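Local coordinates for hypothetical protein (Thermotoga maritima, PDB 2NZC) that is of unknown biochemical function but probably acts as an ACT-like regulator of an iron-only hydrogenase system, at residues D[6-20]-D[69-83]. Sequence-based numbering, arbitrary orientation.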
ATOM      1  N   ARG D   6      -3.080  20.893   2.888  1.00 35.30           N
ATOM      2  CA  ARG D   6      -4.237  20.017   3.020  1.00 33.95           C
ATOM      3  C   ARG D   6      -3.915  18.637   2.447  1.00 32.78           C
ATOM      4  O   ARG D   6      -3.027  18.502   1.625  1.00 31.81           O
ATOM      5  CB  ARG D   6      -5.407  20.616   2.237  1.00 33.82           C
ATOM      6  CG  ARG D   6      -6.220  21.620   3.055  1.00 38.53           C
ATOM      7  CD  ARG D   6      -6.910  22.736   2.231  1.00 44.42           C
ATOM      8  NE  ARG D   6      -7.402  22.341   0.900  1.00 49.91           N
ATOM      9  CZ  ARG D   6      -8.426  21.517   0.643  1.00 51.06           C
ATOM     10  NH1 ARG D   6      -9.104  20.919   1.620  1.00 51.17           N
ATOM     11  NH2 ARG D   6      -8.763  21.272  -0.619  1.00 51.73           N
ATOM     12  N   PHE D   7      -4.657  17.620   2.869  1.00 31.53           N
ATOM     13  CA  PHE D   7      -4.512  16.302   2.316  1.00 31.87           C
ATOM     14  C   PHE D   7      -5.335  16.122   1.045  1.00 31.88           C
ATOM     15  O   PHE D   7      -6.496  16.555   0.954  1.00 30.68           O
ATOM     16  CB  PHE D   7      -4.933  15.236   3.339  1.00 32.17           C
ATOM     17  CG  PHE D   7      -3.986  15.088   4.483  1.00 33.22           C
ATOM     18  CD1 PHE D   7      -4.087  15.919   5.587  1.00 35.60           C
ATOM     19  CD2 PHE D   7      -3.016  14.087   4.474  1.00 36.91           C
ATOM     20  CE1 PHE D   7      -3.213  15.790   6.676  1.00 37.35           C
ATOM     21  CE2 PHE D   7      -2.133  13.952   5.565  1.00 38.01           C
ATOM     22  CZ  PHE D   7      -2.236  14.819   6.658  1.00 35.60           C
ATOM     23  N   TYR D   8      -4.728  15.434   0.095  1.00 32.30           N
ATOM     24  CA  TYR D   8      -5.373  15.085  -1.155  1.00 33.56           C
ATOM     25  C   TYR D   8      -5.100  13.648  -1.436  1.00 34.08           C
ATOM     26  O   TYR D   8      -4.014  13.114  -1.089  1.00 33.96           O
ATOM     27  CB  TYR D   8      -4.839  15.939  -2.318  1.00 33.60           C
ATOM     28  CG  TYR D   8      -5.109  17.425  -2.154  1.00 33.43           C
ATOM     29  CD1 TYR D   8      -6.269  18.012  -2.663  1.00 34.91           C
ATOM     30  CD2 TYR D   8      -4.204  18.232  -1.485  1.00 34.38           C
ATOM     31  CE1 TYR D   8      -6.516  19.385  -2.483  1.00 34.45           C
ATOM     32  CE2 TYR D   8      -4.418  19.589  -1.310  1.00 31.03           C
ATOM     33  CZ  TYR D   8      -5.576  20.158  -1.813  1.00 33.62           C
ATOM     34  OH  TYR D   8      -5.776  21.495  -1.631  1.00 33.24           O
ATOM     35  N   ILE D   9      -6.078  13.020  -2.085  1.00 34.57           N
ATOM     36  CA  ILE D   9      -5.923  11.678  -2.625  1.00 36.39           C
ATOM     37  C   ILE D   9      -5.848  11.747  -4.171  1.00 36.63           C
ATOM     38  O   ILE D   9      -6.675  12.426  -4.821  1.00 36.54           O
ATOM     39  CB  ILE D   9      -7.116  10.819  -2.190  1.00 37.50           C
ATOM     40  CG1 ILE D   9      -7.090  10.617  -0.676  1.00 37.53           C
ATOM     41  CG2 ILE D   9      -7.113   9.493  -2.912  1.00 39.31           C
ATOM     42  CD1 ILE D   9      -8.460  10.712  -0.054  1.00 38.68           C
ATOM     43  N   LEU D  10      -4.887  11.034  -4.756  1.00 36.65           N
ATOM     44  CA  LEU D  10      -4.784  10.942  -6.212  1.00 37.33           C
ATOM     45  C   LEU D  10      -4.808   9.494  -6.642  1.00 37.22           C
ATOM     46  O   LEU D  10      -4.072   8.657  -6.100  1.00 36.80           O
ATOM     47  CB  LEU D  10      -3.484  11.568  -6.689  1.00 38.69           C
ATOM     48  CG  LEU D  10      -3.636  13.012  -7.133  1.00 40.80           C
ATOM     49  CD1 LEU D  10      -3.501  13.835  -5.896  1.00 44.53           C
ATOM     50  CD2 LEU D  10      -2.535  13.349  -8.118  1.00 42.54           C
ATOM     51  N   THR D  11      -5.672   9.197  -7.594  1.00 36.17           N
ATOM     52  CA  THR D  11      -5.634   7.909  -8.265  1.00 35.97           C
ATOM     53  C   THR D  11      -5.260   8.127  -9.718  1.00 35.67           C
ATOM     54  O   THR D  11      -5.903   8.925 -10.445  1.00 34.97           O
ATOM     55  CB  THR D  11      -6.968   7.226  -8.205  1.00 36.28           C
ATOM     56  OG1 THR D  11      -7.916   8.072  -8.860  1.00 39.65           O
ATOM     57  CG2 THR D  11      -7.395   7.072  -6.771  1.00 36.37           C
ATOM     58  N   ILE D  12      -4.219   7.418 -10.134  1.00 33.70           N
ATOM     59  CA  ILE D  12      -3.691   7.493 -11.477  1.00 33.72           C
ATOM     60  C   ILE D  12      -3.851   6.114 -12.104  1.00 33.23           C
ATOM     61  O   ILE D  12      -3.450   5.106 -11.511  1.00 32.80           O
ATOM     62  CB  ILE D  12      -2.186   7.831 -11.438  1.00 33.97           C
ATOM     63  CG1 ILE D  12      -1.944   9.141 -10.661  1.00 34.73           C
ATOM     64  CG2 ILE D  12      -1.602   7.909 -12.837  1.00 34.31           C
ATOM     65  CD1 ILE D  12      -0.536   9.330 -10.244  1.00 33.43           C
ATOM     66  N   VAL D  13      -4.421   6.063 -13.298  1.00 32.52           N
ATOM     67  CA  VAL D  13      -4.451   4.830 -14.085  1.00 32.85           C
ATOM     68  C   VAL D  13      -3.578   5.036 -15.333  1.00 33.90           C
ATOM     69  O   VAL D  13      -3.857   5.903 -16.170  1.00 32.69           O
ATOM     70  CB  VAL D  13      -5.901   4.434 -14.456  1.00 32.80           C
ATOM     71  CG1 VAL D  13      -5.920   3.222 -15.354  1.00 30.71           C
ATOM     72  CG2 VAL D  13      -6.719   4.166 -13.166  1.00 32.36           C
ATOM     73  N   VAL D  14      -2.521   4.235 -15.440  1.00 34.68           N
ATOM     74  CA  VAL D  14      -1.548   4.351 -16.528  1.00 35.78           C
ATOM     75  C   VAL D  14      -1.579   3.146 -17.462  1.00 37.17           C
ATOM     76  O   VAL D  14      -1.647   2.016 -17.002  1.00 36.71           O
ATOM     77  CB  VAL D  14      -0.100   4.443 -15.980  1.00 35.54           C
ATOM     78  CG1 VAL D  14       0.853   4.996 -17.063  1.00 35.07           C
ATOM     79  CG2 VAL D  14      -0.026   5.285 -14.755  1.00 36.28           C
ATOM     80  N   GLU D  15      -1.503   3.382 -18.772  1.00 39.41           N
ATOM     81  CA  GLU D  15      -1.240   2.291 -19.736  1.00 41.44           C
ATOM     82  C   GLU D  15       0.240   1.908 -19.604  1.00 42.65           C
ATOM     83  O   GLU D  15       1.116   2.765 -19.715  1.00 42.93           O
ATOM     84  CB  GLU D  15      -1.622   2.707 -21.153  1.00 41.63           C
ATOM     85  CG  GLU D  15      -2.982   3.402 -21.186  1.00 43.86           C
ATOM     86  CD  GLU D  15      -3.566   3.602 -22.567  1.00 47.60           C
ATOM     87  OE1 GLU D  15      -2.815   3.774 -23.563  1.00 47.76           O
ATOM     88  OE2 GLU D  15      -4.813   3.599 -22.650  1.00 50.31           O
ATOM     89  N   ASP D  16       0.509   0.628 -19.334  1.00 44.52           N
ATOM     90  CA  ASP D  16       1.801   0.194 -18.770  1.00 45.95           C
ATOM     91  C   ASP D  16       2.899   0.029 -19.809  1.00 46.30           C
ATOM     92  O   ASP D  16       3.740  -0.877 -19.697  1.00 46.81           O
ATOM     93  CB  ASP D  16       1.649  -1.104 -17.945  1.00 46.34           C
ATOM     94  CG  ASP D  16       2.505  -1.109 -16.646  1.00 49.15           C
ATOM     95  OD1 ASP D  16       2.958  -0.015 -16.199  1.00 50.99           O
ATOM     96  OD2 ASP D  16       2.696  -2.214 -16.056  1.00 48.64           O
ATOM     97  N   ARG D  17       2.882   0.896 -20.822  1.00 46.54           N
ATOM     98  CA  ARG D  17       3.968   0.972 -21.792  1.00 46.41           C
ATOM     99  C   ARG D  17       5.138   1.814 -21.244  1.00 46.05           C
ATOM    100  O   ARG D  17       5.018   2.457 -20.187  1.00 46.38           O
ATOM    101  CB  ARG D  17       3.463   1.492 -23.143  1.00 46.56           C
ATOM    102  CG  ARG D  17       2.986   2.922 -23.148  1.00 47.72           C
ATOM    103  CD  ARG D  17       2.461   3.263 -24.505  1.00 50.62           C
ATOM    104  NE  ARG D  17       1.997   4.642 -24.577  1.00 53.68           N
ATOM    105  CZ  ARG D  17       0.741   5.021 -24.370  1.00 55.28           C
ATOM    106  NH1 ARG D  17       0.416   6.304 -24.462  1.00 56.33           N
ATOM    107  NH2 ARG D  17      -0.191   4.120 -24.070  1.00 55.92           N
ATOM    108  N   GLU D  18       6.262   1.788 -21.957  1.00 45.24           N
ATOM    109  CA  GLU D  18       7.509   2.382 -21.471  1.00 44.60           C
ATOM    110  C   GLU D  18       7.417   3.891 -21.216  1.00 43.89           C
ATOM    111  O   GLU D  18       7.643   4.340 -20.079  1.00 43.68           O
ATOM    112  CB  GLU D  18       8.693   2.041 -22.395  1.00 44.68           C
ATOM    113  CG  GLU D  18       8.779   2.875 -23.677  1.00 45.93           C
ATOM    114  CD  GLU D  18      10.223   3.038 -24.175  1.00 48.10           C
ATOM    115  OE1 GLU D  18      11.049   2.141 -23.893  1.00 49.75           O
ATOM    116  OE2 GLU D  18      10.532   4.057 -24.862  1.00 48.40           O
ATOM    117  N   LYS D  19       7.062   4.647 -22.262  1.00 42.76           N
ATOM    118  CA  LYS D  19       6.992   6.110 -22.234  1.00 42.19           C
ATOM    119  C   LYS D  19       6.073   6.632 -21.125  1.00 41.87           C
ATOM    120  O   LYS D  19       6.502   7.439 -20.292  1.00 40.95           O
ATOM    121  CB  LYS D  19       6.510   6.630 -23.584  1.00 42.23           C
ATOM    122  CG  LYS D  19       6.753   8.114 -23.836  1.00 42.25           C
ATOM    123  CD  LYS D  19       6.495   8.428 -25.307  1.00 42.59           C
ATOM    124  CE  LYS D  19       6.912   9.843 -25.693  1.00 43.30           C
ATOM    125  NZ  LYS D  19       5.983  10.889 -25.128  1.00 43.05           N
ATOM    126  N   ALA D  20       4.821   6.165 -21.128  1.00 41.79           N
ATOM    127  CA  ALA D  20       3.824   6.614 -20.157  1.00 41.98           C
ATOM    128  C   ALA D  20       4.320   6.408 -18.733  1.00 42.43           C
ATOM    129  O   ALA D  20       4.258   7.311 -17.913  1.00 42.30           O
ATOM    130  CB  ALA D  20       2.501   5.911 -20.371  1.00 41.77           C
ATOM    131  N   LEU D  69       0.178  15.588 -14.969  1.00 32.62           N
ATOM    132  CA  LEU D  69      -0.241  14.205 -15.174  1.00 33.37           C
ATOM    133  C   LEU D  69      -1.238  14.083 -16.326  1.00 33.78           C
ATOM    134  O   LEU D  69      -1.093  13.207 -17.187  1.00 33.68           O
ATOM    135  CB  LEU D  69      -0.815  13.585 -13.882  1.00 33.12           C
ATOM    136  CG  LEU D  69       0.194  13.175 -12.821  1.00 31.94           C
ATOM    137  CD1 LEU D  69      -0.469  12.931 -11.460  1.00 32.21           C
ATOM    138  CD2 LEU D  69       1.044  11.981 -13.253  1.00 31.90           C
ATOM    139  N   GLY D  70      -2.200  15.006 -16.364  1.00 34.00           N
ATOM    140  CA  GLY D  70      -3.237  15.022 -17.393  1.00 35.23           C
ATOM    141  C   GLY D  70      -2.745  15.355 -18.793  1.00 35.72           C
ATOM    142  O   GLY D  70      -3.471  15.176 -19.777  1.00 35.78           O
ATOM    143  N   GLN D  71      -1.515  15.855 -18.882  1.00 35.89           N
ATOM    144  CA  GLN D  71      -0.883  16.139 -20.165  1.00 35.82           C
ATOM    145  C   GLN D  71      -0.061  14.932 -20.647  1.00 35.07           C
ATOM    146  O   GLN D  71       0.564  14.998 -21.692  1.00 34.42           O
ATOM    147  CB  GLN D  71      -0.010  17.402 -20.080  1.00 35.93           C
ATOM    148  CG  GLN D  71      -0.791  18.708 -19.847  1.00 37.18           C
ATOM    149  CD  GLN D  71       0.013  19.982 -20.143  1.00 37.73           C
ATOM    150  OE1 GLN D  71      -0.261  21.052 -19.581  1.00 41.18           O
ATOM    151  NE2 GLN D  71       0.987  19.882 -21.051  1.00 40.53           N
ATOM    152  N   ILE D  72      -0.053  13.838 -19.882  1.00 34.19           N
ATOM    153  CA  ILE D  72       0.668  12.625 -20.298  1.00 33.81           C
ATOM    154  C   ILE D  72      -0.254  11.629 -20.999  1.00 33.93           C
ATOM    155  O   ILE D  72      -1.250  11.191 -20.419  1.00 33.82           O
ATOM    156  CB  ILE D  72       1.383  11.917 -19.128  1.00 33.38           C
ATOM    157  CG1 ILE D  72       2.406  12.855 -18.475  1.00 32.54           C
ATOM    158  CG2 ILE D  72       2.079  10.642 -19.619  1.00 32.80           C
ATOM    159  CD1 ILE D  72       2.988  12.333 -17.176  1.00 32.93           C
ATOM    160  N   SER D  73       0.105  11.270 -22.232  1.00 33.25           N
ATOM    161  CA  SER D  73      -0.639  10.301 -23.040  1.00 33.33           C
ATOM    162  C   SER D  73      -0.781   8.944 -22.365  1.00 33.11           C
ATOM    163  O   SER D  73       0.201   8.361 -21.895  1.00 33.40           O
ATOM    164  CB  SER D  73       0.018  10.135 -24.423  1.00 33.65           C
ATOM    165  OG  SER D  73      -0.730   9.268 -25.263  1.00 33.95           O
ATOM    166  N   GLY D  74      -2.015   8.457 -22.306  1.00 33.12           N
ATOM    167  CA  GLY D  74      -2.316   7.161 -21.685  1.00 33.04           C
ATOM    168  C   GLY D  74      -2.413   7.199 -20.174  1.00 32.95           C
ATOM    169  O   GLY D  74      -2.225   6.172 -19.508  1.00 33.57           O
ATOM    170  N   VAL D  75      -2.698   8.376 -19.615  1.00 32.44           N
ATOM    171  CA  VAL D  75      -2.806   8.521 -18.166  1.00 32.17           C
ATOM    172  C   VAL D  75      -4.128   9.173 -17.820  1.00 32.18           C
ATOM    173  O   VAL D  75      -4.461  10.228 -18.359  1.00 31.87           O
ATOM    174  CB  VAL D  75      -1.633   9.373 -17.570  1.00 32.48           C
ATOM    175  CG1 VAL D  75      -1.886   9.703 -16.105  1.00 30.78           C
ATOM    176  CG2 VAL D  75      -0.302   8.646 -17.721  1.00 31.81           C
ATOM    177  N   ARG D  76      -4.886   8.545 -16.931  1.00 31.59           N
ATOM    178  CA  ARG D  76      -6.066   9.195 -16.368  1.00 32.32           C
ATOM    179  C   ARG D  76      -5.854   9.432 -14.909  1.00 32.36           C
ATOM    180  O   ARG D  76      -5.406   8.525 -14.187  1.00 31.94           O
ATOM    181  CB  ARG D  76      -7.324   8.342 -16.523  1.00 32.47           C
ATOM    182  CG  ARG D  76      -7.701   7.985 -17.937  1.00 35.77           C
ATOM    183  CD  ARG D  76      -9.155   7.512 -17.982  1.00 41.61           C
ATOM    184  NE  ARG D  76      -9.516   6.739 -16.789  1.00 46.49           N
ATOM    185  CZ  ARG D  76      -9.474   5.410 -16.703  1.00 48.59           C
ATOM    186  NH1 ARG D  76      -9.819   4.815 -15.571  1.00 50.33           N
ATOM    187  NH2 ARG D  76      -9.089   4.675 -17.740  1.00 48.70           N
ATOM    188  N   VAL D  77      -6.215  10.618 -14.446  1.00 32.32           N
ATOM    189  CA  VAL D  77      -6.018  10.925 -13.042  1.00 34.25           C
ATOM    190  C   VAL D  77      -7.262  11.523 -12.399  1.00 34.36           C
ATOM    191  O   VAL D  77      -8.015  12.256 -13.033  1.00 33.52           O
ATOM    192  CB  VAL D  77      -4.745  11.785 -12.814  1.00 34.36           C
ATOM    193  CG1 VAL D  77      -4.823  13.052 -13.606  1.00 35.87           C
ATOM    194  CG2 VAL D  77      -4.505  12.036 -11.292  1.00 36.34           C
ATOM    195  N   LYS D  78      -7.489  11.169 -11.145  1.00 34.76           N
ATOM    196  CA  LYS D  78      -8.595  11.713 -10.398  1.00 36.29           C
ATOM    197  C   LYS D  78      -8.019  12.249  -9.104  1.00 36.69           C
ATOM    198  O   LYS D  78      -7.341  11.522  -8.360  1.00 35.34           O
ATOM    199  CB  LYS D  78      -9.630  10.623 -10.123  1.00 36.17           C
ATOM    200  CG  LYS D  78     -10.911  11.085  -9.441  1.00 39.46           C
ATOM    201  CD  LYS D  78     -11.902  11.693 -10.460  1.00 43.98           C
ATOM    202  CE  LYS D  78     -13.344  11.312 -10.143  1.00 45.95           C
ATOM    203  NZ  LYS D  78     -14.239  12.471  -9.840  1.00 48.48           N
ATOM    204  N   THR D  79      -8.280  13.525  -8.848  1.00 37.56           N
ATOM    205  CA  THR D  79      -7.734  14.178  -7.668  1.00 38.76           C
ATOM    206  C   THR D  79      -8.862  14.586  -6.743  1.00 39.36           C
ATOM    207  O   THR D  79      -9.810  15.232  -7.186  1.00 38.31           O
ATOM    208  CB  THR D  79      -6.894  15.415  -8.053  1.00 38.90           C
ATOM    209  OG1 THR D  79      -5.769  15.010  -8.848  1.00 40.04           O
ATOM    210  CG2 THR D  79      -6.407  16.143  -6.800  1.00 39.92           C
ATOM    211  N   VAL D  80      -8.767  14.210  -5.466  1.00 40.22           N
ATOM    212  CA  VAL D  80      -9.758  14.646  -4.464  1.00 41.74           C
ATOM    213  C   VAL D  80      -9.196  15.072  -3.096  1.00 41.96           C
ATOM    214  O   VAL D  80      -8.346  14.373  -2.544  1.00 41.65           O
ATOM    215  CB  VAL D  80     -10.847  13.575  -4.204  1.00 42.13           C
ATOM    216  CG1 VAL D  80     -11.619  13.265  -5.485  1.00 43.80           C
ATOM    217  CG2 VAL D  80     -10.259  12.331  -3.626  1.00 41.10           C
ATOM    218  N   PRO D  81      -9.718  16.179  -2.522  1.00 42.27           N
ATOM    219  CA  PRO D  81      -9.266  16.570  -1.188  1.00 42.66           C
ATOM    220  C   PRO D  81      -9.850  15.639  -0.140  1.00 43.27           C
ATOM    221  O   PRO D  81     -10.962  15.129  -0.311  1.00 42.63           O
ATOM    222  CB  PRO D  81      -9.857  17.974  -0.985  1.00 42.73           C
ATOM    223  CG  PRO D  81     -10.655  18.298  -2.191  1.00 42.89           C
ATOM    224  CD  PRO D  81     -10.789  17.062  -3.029  1.00 42.71           C
ATOM    225  N   LEU D  82      -9.085  15.409   0.926  1.00 43.77           N
ATOM    226  CA  LEU D  82      -9.569  14.706   2.097  1.00 44.47           C
ATOM    227  C   LEU D  82     -10.738  15.487   2.701  1.00 45.60           C
ATOM    228  O   LEU D  82     -11.714  14.885   3.166  1.00 46.37           O
ATOM    229  CB  LEU D  82      -8.436  14.555   3.116  1.00 44.37           C
ATOM    230  CG  LEU D  82      -8.693  13.667   4.337  1.00 43.52           C
ATOM    231  CD1 LEU D  82      -8.747  12.205   3.919  1.00 41.57           C
ATOM    232  CD2 LEU D  82      -7.660  13.889   5.435  1.00 43.03           C
ATOM    233  N   LYS D  83     -10.617  16.819   2.666  1.00 45.84           N
ATOM    234  CA  LYS D  83     -11.641  17.811   3.078  1.00 46.67           C
ATOM    235  C   LYS D  83     -11.641  18.149   4.571  1.00 46.56           C
ATOM    236  O   LYS D  83     -10.996  17.469   5.371  1.00 46.40           O
ATOM    237  CB  LYS D  83     -13.046  17.435   2.613  1.00 46.93           C
ATOM    238  CG  LYS D  83     -13.378  17.850   1.196  1.00 47.62           C
ATOM    239  CD  LYS D  83     -14.905  17.954   1.014  1.00 47.72           C
ATOM    240  CE  LYS D  83     -15.413  19.399   1.078  1.00 49.14           C
ATOM    241  NZ  LYS D  83     -15.253  20.062   2.408  1.00 49.08           N
TER
HETATM  242  O   HOH W   1      -8.457  18.128   2.393  1.00 38.64           O
HETATM  243  O   HOH W   2      -7.636   7.494 -11.780  1.00 43.40           O
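Ile9 and Val80 exchange a reciprocal pair of backbone hydrogen bonds, Ile9 N to Val80 O at 2.7 Å and Val80 N to Ile9 O at 2.8 Å, both nearly straight (N-H...O 174°). The ladder repeats at Thr11–Lys78 and Val13–Arg76, and single bonds end it: Leu82 N to Phe7 O, and Glu15 N to Gly74 O at 3.0 Å. At that last rung Glu15 CG lies 3.3 Å from Gly74 O, and the carboxylate, through the anti lone pair of OE1, takes Arg17 NH2 at 2.7 Å in the guanidinium plane. The guanidinium edge also meets Ser73, whose CB lies in its plane, in the type II turn from Ile72 to Val75. With an alanine at Glu15, the Arg17 guanidinium would lose its salt-bridge mate and would probably be free to swing from this turn. Antiparallel, with 157° between their N-to-C directions, strands 6-15 and 75-81 are the first and last of a ferredoxin-like βαββαβ chain (sheet order 35-43, 48-57, 6-15, 75-81), consistent with the ACT clan. On the face carrying Leu10, Ile12 and Val14, helices 18-30 and 59-69 cover the sheet. There Ile12 splits its branches: CG2, anti to the backbone N, meets Val75 CG1 at 3.7 Å, while CD1 reaches Leu69 CD1 at 3.8 Å, the two side chains Ile12 and Leu69 crossing at about a right angle. Leu10 lies alongside Thr79, its CG 3.4 Å from Thr79 OG1, a hydroxyl that hydrogen-bonds Ser66. On the opposite face, Val13 CB sits over one face of the Arg76 guanidinium, offset toward the rim, while Arg76 NH1 hydrogen-bonds Leu82 O of the second subunit.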